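Local coordinates for protein CT_858 (Chlamydia trachomatis, PDB 3DPM), which probably acts as a serine-type endopeptidase, cutting peptide bonds within protein substrates, at residues 299-304 with 339-344; 403-408 with 443-448; 486-491 with 526-531. All coordinates share one frame; numbering follows the deposited sequence.

Interaction 1 (299-304 with 339-344); sequences PTYSWQ and TNNPGG. With LAS (N-acetyl-S-({(2R,3S,4R)-3-hydroxy-2-[(1S)-1-hydroxy-2-methylpropyl]-4-methyl-5-oxopyrrolidin-2-yl}carbonyl)cysteine), chain C.
The ring of Tyr301 has Gly343 CA at its edge, close to the ring plane, while the amide of Asn341 approaches CD1 and CE1 obliquely. The two planes are only 22° apart, although the side chains as wholes cross at about a right angle; Asn341 ND2 comes to 3.2 Å of Tyr301 CE1. The amide is placed there by CG standing anti to the backbone N of Asn341 (chi1 -175°), and both of its ends are held. Asn341 OD1 accepts from Gly343 N at 2.7 Å, in the carbonyl plane, which closes an Asx turn, and Asn341 ND2 is hydrogen-bonded to Ile298 O, so rotation of the amide is restricted. Both segments follow neighbouring parallel strands, 290-297 and 333-337, which helix 316-330 links in a beta-alpha-beta crossover of the S41 peptidase sheet. Beyond the strands the backbones stay joined by a single beta bridge between Tyr301 and Gly344. Tyr301 N donates to Gly343 O at 3.1 Å, from 61° above the carbonyl plane. Thr300 OG1 and Ser302 OG, hydrogen-bonded to each other at 2.9 Å, lie near the same oxygen, and Thr300 OG1 also meets Pro342 CG at 3.7 Å. The Tyr301 hydroxyl is hydrogen-bonded to Gln338 OE1, and its ring is packed by Leu349 and Phe472. Gly344 hydrogen-bonds LAS twice: Gly344 N donates to LAS O19, though the modelled 2.3 Å is too short to trust in detail, and Gly344 O, its position less sure, accepts from LAS N8 at 3.0 Å.

Interaction 2 (403-408 with 443-448); sequences EGYTVD and EKIHPH
Tyr405 carries its ring across to Ile445 and His446 because CG stands anti to the backbone N (chi1 -163°), which sends the hydroxyl over to segment 443-448 although the bond from CA to CB starts away from it. There Tyr405 OH accepts a hydrogen bond from His446 N at 3.0 Å, nearly straight at 171°. His446 CB lies 3.7 Å from the same Tyr405 OH, and the two side chains cross at a slant; the far nitrogen of this histidine, NE2, is hydrogen-bonded to Tyr414 OH. Behind the hydroxyl, Tyr405 CE1 packs on Ile445 CD1 at 4.2 Å, an apolar touch extended by Tyr350 of helix 346-354, which meets both residues.

A second, looser meeting involves His448, with CG again anti to its N (chi1 -170°). His448 CD2 is 3.7 Å from Thr406 OG1, the side chains at about a right angle, and Gly404 O lies at the ring edge, 4.2 Å from that CD2. His448 ND1 is hydrogen-bonded to Arg450 N.

No backbone pairing joins the segments: side chains connect a tight beta hairpin, strands 401-402 and 405-406 turning through Glu403 and Gly404, to strand 444-445, which pairs antiparallel with strand 361-368.

Interaction 3 (486-491 with 526-531); sequences GTRTAG and ENIGVE
Arg488 and Thr489 meet Ile528 and Val530 where two loops at the edge of the mixed sheet of the S41 peptidase domain run together: segment 486-491 leaves parallel strand 482-486, and the loop holding 526-531 leads into the neighbouring strand 534-535.

Hydrogen bonds carry most of the join. Thr489 is gripped twice by Val530. Thr489 N donates to Val530 O at 3.2 Å, and Thr489 OG1 accepts from Val530 N at 2.9 Å. A chi1 of 59° sets that hydroxyl between the backbone N and the carbonyl carbon, within range of both Val530 N and Asp470 OD1, its other hydrogen-bond partner. At the opposite end of the contact Asn527 N donates to Gly491 O at 2.8 Å, on a lone pair of that oxygen.

Charged groups add to this. Arg488 bends at chi3 (-60°), and Arg488 NH1 donates to Ile528 O at 3.2 Å, with the oxygen in the guanidinium plane. Glu531 CA lies over one face of this guanidinium, offset toward the rim. The carboxylate is turned by 84° to the guanidinium plane, and Arg488 NH1 to Glu531 OE1 is 4.1 Å, too long for a salt bridge; Glu531 OE2 instead pairs with Arg519 and Lys477. Glu526, whose chain bends at chi2 so that its carboxylate lies beside Gly491 O, forms its salt bridge with Lys28 through OE2.

Carbon contacts complete the fit. Val530 packs on Val474 of helix 468-478. Two glycines let the backbones touch directly, Gly491 CA standing 3.5 Å from Gly529 CA. Val530 O, already bonded to Thr489 N, also receives a CA-H...O contact from Arg488 CA at 3.2 Å.

The three contacts follow one another along the chain, and interaction 1 is the one that meets the bound LAS, through Gly344. Interactions 1 and 2, with centres about 19 Å apart, touch through Trp303 NE1 and Glu403 OE1, a probable hydrogen bond of 2.9 Å; helix 346-354 packs against both. Interaction 3 lies about 16 Å from interaction 1 between centres, and about 7 Å between nearest atoms. Helix 468-478 bridges that interval, meeting Tyr301 and Asn341 on one contact and Val530 on the other. Interactions 2 and 3 are separate, with centres about 26 Å apart. The side chains of Glu526 and Ile445 lie about 10 and 12 Å from LAS.

Interaction 1 (299-304 with 339-344)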
# COMPACT_ATOMS: atom_id res chain seq x y z
N PRO A 299 -8.04 10.75 -23.79
CA PRO A 299 -8.51 9.41 -23.43
C PRO A 299 -8.60 9.08 -21.94
O PRO A 299 -9.55 8.43 -21.49
CB PRO A 299 -7.52 8.51 -24.15
CG PRO A 299 -6.24 9.27 -23.99
CD PRO A 299 -6.63 10.72 -24.24
N THR A 300 -7.62 9.54 -21.18
CA THR A 300 -7.60 9.28 -19.76
C THR A 300 -6.76 10.33 -19.06
O THR A 300 -6.05 11.09 -19.71
CB THR A 300 -6.97 7.92 -19.49
OG1 THR A 300 -6.95 7.67 -18.08
CG2 THR A 300 -5.53 7.89 -19.99
N TYR A 301 -6.85 10.36 -17.74
CA TYR A 301 -6.07 11.30 -16.96
C TYR A 301 -4.99 10.60 -16.16
O TYR A 301 -4.28 11.24 -15.38
CB TYR A 301 -6.96 12.14 -16.06
CG TYR A 301 -7.74 13.13 -16.87
CD1 TYR A 301 -9.08 12.91 -17.19
CD2 TYR A 301 -7.10 14.24 -17.42
CE1 TYR A 301 -9.76 13.75 -18.05
CE2 TYR A 301 -7.76 15.09 -18.28
CZ TYR A 301 -9.08 14.84 -18.60
OH TYR A 301 -9.73 15.67 -19.49
N SER A 302 -4.87 9.29 -16.34
CA SER A 302 -3.82 8.53 -15.67
C SER A 302 -2.81 8.20 -16.76
O SER A 302 -2.65 7.06 -17.17
CB SER A 302 -4.38 7.24 -15.04
OG SER A 302 -5.62 6.89 -15.61
N TRP A 303 -2.12 9.25 -17.20
CA TRP A 303 -1.11 9.18 -18.25
C TRP A 303 -0.19 7.98 -18.26
O TRP A 303 0.26 7.55 -19.31
CB TRP A 303 -0.27 10.45 -18.23
CG TRP A 303 0.26 10.79 -16.88
CD1 TRP A 303 -0.42 11.38 -15.86
CD2 TRP A 303 1.58 10.55 -16.40
NE1 TRP A 303 0.40 11.53 -14.77
CE2 TRP A 303 1.64 11.03 -15.07
CE3 TRP A 303 2.73 9.98 -16.96
CZ2 TRP A 303 2.79 10.96 -14.29
CZ3 TRP A 303 3.89 9.91 -16.19
CH2 TRP A 303 3.91 10.40 -14.86
N GLN A 304 0.11 7.43 -17.09
CA GLN A 304 1.00 6.28 -17.02
C GLN A 304 0.41 5.03 -17.63
O GLN A 304 1.13 4.15 -18.09
CB GLN A 304 1.36 5.98 -15.57
CG GLN A 304 1.97 7.13 -14.83
CD GLN A 304 2.64 6.68 -13.56
OE1 GLN A 304 3.60 5.91 -13.59
NE2 GLN A 304 2.14 7.16 -12.42
N THR A 339 -15.00 11.82 -24.36
CA THR A 339 -15.95 10.77 -23.98
C THR A 339 -15.24 9.48 -23.55
O THR A 339 -14.07 9.27 -23.88
CB THR A 339 -16.87 10.42 -25.14
OG1 THR A 339 -16.07 10.05 -26.27
CG2 THR A 339 -17.76 11.61 -25.51
N ASN A 340 -15.94 8.62 -22.83
CA ASN A 340 -15.36 7.35 -22.39
C ASN A 340 -13.99 7.52 -21.74
O ASN A 340 -13.03 6.87 -22.15
CB ASN A 340 -15.23 6.39 -23.57
CG ASN A 340 -16.57 5.95 -24.09
OD1 ASN A 340 -17.59 6.56 -23.79
ND2 ASN A 340 -16.58 4.88 -24.89
N ASN A 341 -13.92 8.40 -20.74
CA ASN A 341 -12.69 8.70 -20.02
C ASN A 341 -12.89 8.31 -18.56
O ASN A 341 -13.83 8.76 -17.92
CB ASN A 341 -12.39 10.21 -20.12
CG ASN A 341 -11.07 10.58 -19.49
OD1 ASN A 341 -10.73 10.09 -18.41
ND2 ASN A 341 -10.31 11.46 -20.16
N PRO A 342 -12.01 7.47 -18.01
CA PRO A 342 -12.14 7.03 -16.61
C PRO A 342 -11.63 7.99 -15.54
O PRO A 342 -11.77 7.72 -14.34
CB PRO A 342 -11.39 5.70 -16.60
CG PRO A 342 -10.23 5.98 -17.54
CD PRO A 342 -10.93 6.73 -18.70
N GLY A 343 -11.06 9.12 -15.95
CA GLY A 343 -10.53 10.06 -14.98
C GLY A 343 -9.09 9.67 -14.66
O GLY A 343 -8.46 8.97 -15.45
N GLY A 344 -8.57 10.10 -13.51
CA GLY A 344 -7.21 9.76 -13.12
C GLY A 344 -6.51 10.82 -12.26
O GLY A 344 -7.09 11.33 -11.31
C18 LAS C . -10.57 10.25 -10.54
O19 LAS C . -9.88 10.22 -11.57
C9 LAS C . -9.93 9.83 -9.21
C10 LAS C . -10.19 10.88 -8.12
C11 LAS C . -9.54 12.26 -8.23
C16 LAS C . -8.95 12.49 -9.62
C12 LAS C . -10.66 13.28 -7.96
O17 LAS C . -9.72 10.33 -6.90
N8 LAS C . -8.50 9.44 -9.43
C6 LAS C . -8.32 8.26 -8.81
O7 LAS C . -7.24 7.68 -8.72
C5 LAS C . -9.60 7.77 -8.11
C20 LAS C . -9.74 6.26 -8.33
C3 LAS C . -10.68 8.52 -8.89
O2 LAS C . -10.83 7.78 -10.11

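Interaction 2 (403-408 with 443-448)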
# COMPACT_ATOMS: atom_id res chain seq x y z
N GLU A 403 3.49 16.74 -12.67
CA GLU A 403 2.71 16.06 -13.70
C GLU A 403 2.24 17.03 -14.78
O GLU A 403 1.11 16.94 -15.26
CB GLU A 403 1.54 15.31 -13.06
CG GLU A 403 2.01 14.28 -12.03
CD GLU A 403 0.88 13.39 -11.48
OE1 GLU A 403 0.04 12.92 -12.29
OE2 GLU A 403 0.86 13.15 -10.26
N GLY A 404 3.13 17.95 -15.14
CA GLY A 404 2.83 18.93 -16.17
C GLY A 404 2.42 20.31 -15.69
O GLY A 404 2.51 21.28 -16.44
N TYR A 405 1.96 20.41 -14.45
CA TYR A 405 1.54 21.70 -13.94
C TYR A 405 2.73 22.52 -13.45
O TYR A 405 3.45 22.11 -12.55
CB TYR A 405 0.54 21.55 -12.80
CG TYR A 405 -0.20 22.83 -12.53
CD1 TYR A 405 -1.25 23.23 -13.37
CD2 TYR A 405 0.17 23.67 -11.49
CE1 TYR A 405 -1.90 24.44 -13.16
CE2 TYR A 405 -0.48 24.89 -11.28
CZ TYR A 405 -1.51 25.26 -12.12
OH TYR A 405 -2.16 26.45 -11.90
N THR A 406 2.92 23.68 -14.06
CA THR A 406 4.03 24.56 -13.73
C THR A 406 4.18 24.86 -12.24
O THR A 406 3.26 25.38 -11.61
CB THR A 406 3.91 25.89 -14.50
OG1 THR A 406 3.84 25.62 -15.91
CG2 THR A 406 5.11 26.79 -14.20
N VAL A 407 5.35 24.54 -11.68
CA VAL A 407 5.61 24.79 -10.27
C VAL A 407 6.13 26.21 -10.06
O VAL A 407 7.03 26.67 -10.78
CB VAL A 407 6.61 23.79 -9.69
CG1 VAL A 407 7.11 24.27 -8.34
CG2 VAL A 407 5.94 22.43 -9.55
N ASP A 408 5.57 26.88 -9.07
CA ASP A 408 5.93 28.26 -8.79
C ASP A 408 5.73 28.52 -7.30
O ASP A 408 5.07 27.73 -6.62
CB ASP A 408 5.00 29.16 -9.60
CG ASP A 408 5.21 30.62 -9.33
OD1 ASP A 408 4.29 31.41 -9.61
OD2 ASP A 408 6.31 30.97 -8.84
N GLU A 443 -6.79 27.32 -5.71
CA GLU A 443 -8.01 28.10 -5.86
C GLU A 443 -8.44 28.17 -7.32
O GLU A 443 -9.61 27.99 -7.66
CB GLU A 443 -7.79 29.53 -5.34
CG GLU A 443 -7.71 29.67 -3.83
CD GLU A 443 -9.04 29.38 -3.15
OE1 GLU A 443 -10.06 29.99 -3.55
OE2 GLU A 443 -9.07 28.54 -2.21
N LYS A 444 -7.46 28.44 -8.19
CA LYS A 444 -7.70 28.58 -9.61
C LYS A 444 -6.57 28.02 -10.47
O LYS A 444 -5.43 27.90 -10.01
CB LYS A 444 -7.88 30.05 -9.94
CG LYS A 444 -6.67 30.88 -9.54
CD LYS A 444 -6.87 32.37 -9.75
CE LYS A 444 -8.00 32.93 -8.90
NZ LYS A 444 -8.05 34.42 -9.02
N ILE A 445 -6.89 27.70 -11.71
CA ILE A 445 -5.90 27.20 -12.66
C ILE A 445 -5.22 28.40 -13.30
O ILE A 445 -5.89 29.27 -13.85
CB ILE A 445 -6.56 26.37 -13.81
CG1 ILE A 445 -7.15 25.06 -13.26
CG2 ILE A 445 -5.52 26.05 -14.87
CD1 ILE A 445 -6.11 24.11 -12.70
N HIS A 446 -3.90 28.47 -13.22
CA HIS A 446 -3.17 29.57 -13.81
C HIS A 446 -2.67 29.10 -15.17
O HIS A 446 -2.17 27.98 -15.30
CB HIS A 446 -2.00 29.98 -12.92
CG HIS A 446 -2.44 30.55 -11.60
ND1 HIS A 446 -3.10 31.76 -11.50
CD2 HIS A 446 -2.37 30.05 -10.35
CE1 HIS A 446 -3.41 31.98 -10.23
NE2 HIS A 446 -2.99 30.95 -9.51
N PRO A 447 -2.82 29.95 -16.20
CA PRO A 447 -2.38 29.61 -17.55
C PRO A 447 -0.91 29.21 -17.67
O PRO A 447 -0.04 29.87 -17.11
CB PRO A 447 -2.74 30.85 -18.37
CG PRO A 447 -2.89 31.94 -17.34
CD PRO A 447 -3.51 31.25 -16.19
N HIS A 448 -0.67 28.12 -18.39
CA HIS A 448 0.68 27.62 -18.61
C HIS A 448 1.53 28.77 -19.15
O HIS A 448 1.08 29.54 -19.99
CB HIS A 448 0.64 26.44 -19.60
CG HIS A 448 1.93 25.71 -19.72
ND1 HIS A 448 2.95 26.12 -20.55
CD2 HIS A 448 2.39 24.59 -19.10
CE1 HIS A 448 3.98 25.30 -20.43
NE2 HIS A 448 3.66 24.36 -19.55

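Interaction 3 (486-491 with 526-531)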
# COMPACT_ATOMS: atom_id res chain seq x y z
N GLY A 486 -22.89 16.90 -25.90
CA GLY A 486 -23.01 15.45 -25.72
C GLY A 486 -24.10 15.09 -24.72
O GLY A 486 -25.24 15.54 -24.85
N THR A 487 -23.74 14.29 -23.73
CA THR A 487 -24.69 13.89 -22.69
C THR A 487 -24.06 13.90 -21.29
O THR A 487 -22.88 13.61 -21.12
CB THR A 487 -25.28 12.48 -22.96
OG1 THR A 487 -24.22 11.53 -23.09
CG2 THR A 487 -26.11 12.48 -24.22
N ARG A 488 -24.89 14.24 -20.31
CA ARG A 488 -24.52 14.32 -18.90
C ARG A 488 -23.47 13.29 -18.47
O ARG A 488 -23.57 12.10 -18.80
CB ARG A 488 -25.81 14.17 -18.07
CG ARG A 488 -25.65 14.28 -16.56
CD ARG A 488 -26.97 13.97 -15.86
NE ARG A 488 -28.02 14.91 -16.29
CZ ARG A 488 -28.13 16.16 -15.86
NH1 ARG A 488 -27.26 16.64 -14.98
NH2 ARG A 488 -29.09 16.95 -16.33
N THR A 489 -22.47 13.74 -17.72
CA THR A 489 -21.42 12.86 -17.23
C THR A 489 -21.90 12.01 -16.05
O THR A 489 -22.92 12.30 -15.42
CB THR A 489 -20.18 13.66 -16.80
OG1 THR A 489 -20.55 14.57 -15.76
CG2 THR A 489 -19.60 14.44 -17.98
N ALA A 490 -21.15 10.96 -15.75
CA ALA A 490 -21.48 10.01 -14.69
C ALA A 490 -21.76 10.58 -13.29
O ALA A 490 -22.65 10.10 -12.59
CB ALA A 490 -20.40 8.95 -14.60
N GLY A 491 -20.99 11.59 -12.88
CA GLY A 491 -21.21 12.17 -11.57
C GLY A 491 -20.48 11.47 -10.42
O GLY A 491 -21.07 11.20 -9.37
N GLU A 526 -21.58 14.79 -7.40
CA GLU A 526 -21.94 13.42 -7.04
C GLU A 526 -23.36 13.06 -7.46
O GLU A 526 -24.31 13.70 -7.02
CB GLU A 526 -21.79 13.22 -5.52
CG GLU A 526 -21.91 11.78 -5.03
CD GLU A 526 -20.85 10.86 -5.61
OE1 GLU A 526 -19.70 11.33 -5.75
OE2 GLU A 526 -21.18 9.69 -5.92
N ASN A 527 -23.48 12.04 -8.32
CA ASN A 527 -24.77 11.57 -8.83
C ASN A 527 -25.41 12.48 -9.87
O ASN A 527 -26.18 12.03 -10.72
CB ASN A 527 -25.77 11.37 -7.69
CG ASN A 527 -25.52 10.10 -6.91
OD1 ASN A 527 -25.52 9.00 -7.47
ND2 ASN A 527 -25.31 10.24 -5.61
N ILE A 528 -25.09 13.76 -9.82
CA ILE A 528 -25.67 14.72 -10.75
C ILE A 528 -24.78 14.92 -11.96
O ILE A 528 -25.27 15.10 -13.08
CB ILE A 528 -25.91 16.06 -10.04
CG1 ILE A 528 -26.78 15.84 -8.81
CG2 ILE A 528 -26.54 17.07 -10.99
CD1 ILE A 528 -26.74 16.99 -7.84
N GLY A 529 -23.47 14.90 -11.74
CA GLY A 529 -22.54 15.10 -12.83
C GLY A 529 -22.71 16.46 -13.47
O GLY A 529 -23.22 17.39 -12.84
N VAL A 530 -22.27 16.59 -14.71
CA VAL A 530 -22.38 17.85 -15.42
C VAL A 530 -23.22 17.73 -16.67
O VAL A 530 -23.04 16.83 -17.49
CB VAL A 530 -21.00 18.41 -15.81
CG1 VAL A 530 -21.15 19.85 -16.30
CG2 VAL A 530 -20.05 18.34 -14.61
N GLU A 531 -24.14 18.68 -16.81
CA GLU A 531 -25.06 18.74 -17.94
C GLU A 531 -24.41 19.51 -19.09
O GLU A 531 -23.76 20.53 -18.88
CB GLU A 531 -26.34 19.45 -17.49
CG GLU A 531 -26.11 20.89 -16.92
CD GLU A 531 -25.42 20.93 -15.53
OE1 GLU A 531 -26.02 20.47 -14.53
OE2 GLU A 531 -24.28 21.45 -15.44